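PDB 5JVK: uncharacterized protein from Bacteroides cellulosilyticus, which probably hydrolyses O-glycosidic bonds in carbohydrates, as a family 39 glycoside hydrolase of a gut symbiont. Local coordinates for residues G304-A309 against W316-K321. Sequence-based numbering, arbitrary orientation.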
loop_
_atom_site.group_PDB
_atom_site.type_symbol
_atom_site.label_atom_id
_atom_site.label_comp_id
_atom_site.label_asym_id
_atom_site.label_seq_id
_atom_site.Cartn_x
_atom_site.Cartn_y
_atom_site.Cartn_z
ATOM N N GLY A 304 1.142 -13.039 22.232
ATOM C CA GLY A 304 2.049 -14.070 21.706
ATOM C C GLY A 304 3.509 -13.789 22.041
ATOM O O GLY A 304 4.108 -12.849 21.502
ATOM N N GLY A 305 4.088 -14.642 22.895
ATOM C CA GLY A 305 5.336 -14.343 23.615
ATOM C C GLY A 305 6.730 -14.665 23.068
ATOM O O GLY A 305 7.698 -14.582 23.831
ATOM N N PRO A 306 6.864 -15.037 21.771
ATOM C CA PRO A 306 8.230 -15.066 21.199
ATOM C C PRO A 306 8.938 -13.702 21.023
ATOM O O PRO A 306 10.169 -13.678 20.937
ATOM C CB PRO A 306 8.021 -15.723 19.827
ATOM C CG PRO A 306 6.795 -16.550 19.983
ATOM C CD PRO A 306 5.912 -15.792 20.930
ATOM N N ILE A 307 8.177 -12.598 20.987
ATOM C CA ILE A 307 8.688 -11.267 20.581
ATOM C C ILE A 307 8.383 -10.177 21.624
ATOM O O ILE A 307 7.281 -10.159 22.168
ATOM C CB ILE A 307 8.110 -10.829 19.203
ATOM C CG1 ILE A 307 6.588 -11.044 19.125
ATOM C CG2 ILE A 307 8.788 -11.596 18.076
ATOM C CD1 ILE A 307 5.945 -10.491 17.874
ATOM N N PRO A 308 9.348 -9.257 21.897
ATOM C CA PRO A 308 9.128 -8.189 22.903
ATOM C C PRO A 308 7.905 -7.284 22.646
ATOM O O PRO A 308 7.114 -7.042 23.564
ATOM C CB PRO A 308 10.428 -7.359 22.840
ATOM C CG PRO A 308 11.092 -7.737 21.561
ATOM C CD PRO A 308 10.703 -9.165 21.315
ATOM N N ALA A 309 7.774 -6.792 21.415
ATOM C CA ALA A 309 6.606 -6.012 20.994
ATOM C C ALA A 309 6.315 -6.249 19.516
ATOM O O ALA A 309 7.221 -6.584 18.751
ATOM C CB ALA A 309 6.837 -4.534 21.254
ATOM N N TRP A 316 9.829 -8.020 11.555
ATOM C CA TRP A 316 10.477 -8.300 10.263
ATOM C C TRP A 316 11.683 -9.254 10.420
ATOM O O TRP A 316 11.715 -10.291 9.755
ATOM C CB TRP A 316 10.855 -7.012 9.491
ATOM C CG TRP A 316 9.825 -6.513 8.472
ATOM C CD1 TRP A 316 10.072 -6.177 7.168
ATOM C CD2 TRP A 316 8.419 -6.287 8.677
ATOM N NE1 TRP A 316 8.919 -5.762 6.551
ATOM C CE2 TRP A 316 7.890 -5.815 7.451
ATOM C CE3 TRP A 316 7.556 -6.436 9.771
ATOM C CZ2 TRP A 316 6.536 -5.493 7.289
ATOM C CZ3 TRP A 316 6.203 -6.113 9.609
ATOM C CH2 TRP A 316 5.711 -5.647 8.374
ATOM N N PRO A 317 12.654 -8.930 11.308
ATOM C CA PRO A 317 13.758 -9.875 11.563
ATOM C C PRO A 317 13.340 -11.217 12.171
ATOM O O PRO A 317 13.989 -12.228 11.903
ATOM C CB PRO A 317 14.653 -9.120 12.555
ATOM C CG PRO A 317 14.336 -7.691 12.336
ATOM C CD PRO A 317 12.862 -7.671 12.047
ATOM N N TYR A 318 12.284 -11.218 12.984
ATOM C CA TYR A 318 11.790 -12.443 13.619
ATOM C C TYR A 318 11.252 -13.456 12.602
ATOM O O TYR A 318 11.572 -14.637 12.689
ATOM C CB TYR A 318 10.729 -12.122 14.686
ATOM C CG TYR A 318 9.991 -13.331 15.235
ATOM C CD1 TYR A 318 10.611 -14.221 16.120
ATOM C CD2 TYR A 318 8.670 -13.582 14.872
ATOM C CE1 TYR A 318 9.929 -15.327 16.621
ATOM C CE2 TYR A 318 7.983 -14.677 15.364
ATOM C CZ TYR A 318 8.609 -15.549 16.237
ATOM O OH TYR A 318 7.901 -16.636 16.713
ATOM N N LEU A 319 10.446 -13.000 11.646
ATOM C CA LEU A 319 9.894 -13.897 10.620
ATOM C C LEU A 319 10.919 -14.279 9.550
ATOM O O LEU A 319 10.784 -15.324 8.910
ATOM C CB LEU A 319 8.654 -13.283 9.970
ATOM C CG LEU A 319 7.498 -12.979 10.923
ATOM C CD1 LEU A 319 6.356 -12.349 10.147
ATOM C CD2 LEU A 319 7.020 -14.217 11.669
ATOM N N LYS A 320 11.925 -13.429 9.354
ATOM C CA LYS A 320 13.065 -13.742 8.491
ATOM C C LYS A 320 13.846 -14.928 9.060
ATOM O O LYS A 320 14.186 -15.859 8.331
ATOM C CB LYS A 320 13.977 -12.521 8.364
ATOM C CG LYS A 320 15.014 -12.596 7.257
ATOM C CD LYS A 320 15.883 -11.345 7.267
ATOM C CE LYS A 320 16.611 -11.128 5.947
ATOM N NZ LYS A 320 17.732 -12.086 5.744
ATOM N N LYS A 321 14.115 -14.874 10.366
ATOM C CA LYS A 321 14.765 -15.963 11.107
ATOM C C LYS A 321 14.006 -17.290 10.965
ATOM O O LYS A 321 14.617 -18.320 10.687
ATOM C CB LYS A 321 14.896 -15.574 12.588
ATOM C CG LYS A 321 15.569 -16.596 13.500
ATOM C CD LYS A 321 15.449 -16.178 14.963
ATOM C CE LYS A 321 15.736 -17.322 15.927
ATOM N NZ LYS A 321 17.186 -17.662 16.004
#
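Tyr318 is the one residue of 316-321 that meets the preceding loop, laying its ring against Ile307 and Pro306. Ahead of it, Trp316 packs on Val338 of strand 335-341, while its indole NE1 is hydrogen-bonded to Ser364 OG of helix 350-366, and Pro317 interrupts the backbone bonding, kinking the helix at that point. One residue on, Tyr318 holds CG anti to its backbone N (chi1 170°), which carries the ring out from the helix to the loop. Ile307 CG2 sits over one face of this ring in a CH-pi contact, 3.7 Å from the ring centroid and 18° off the normal. The methyl is displaced toward the CB end of the ring, its nearest atom being Tyr318 CG at 3.5 Å. At the other end, Pro306 CB approaches obliquely, 3.6 Å from Tyr318 CZ and 3.2 Å from Tyr318 OH. Ile307 and Pro306, the last two residues of the type I beta turn from Gly304 to Ile307, lie side by side along the tyrosine. The phenol oxygen itself is hydrogen-bonded to Gly266 O, in another loop. Leu319 then turns inward onto Tyr285 and Ile287 of strand 284-287 and Val336 of strand 335-341, so this helix of the (beta/alpha)8 barrel packs on its strands while Tyr318 meets the loop that leads into it. No hydrogen bond joins the two segments: the contact rests on dispersion and CH-pi attraction at the protein surface, with the Gly266 bond probably restraining the hydroxyl end of the ring.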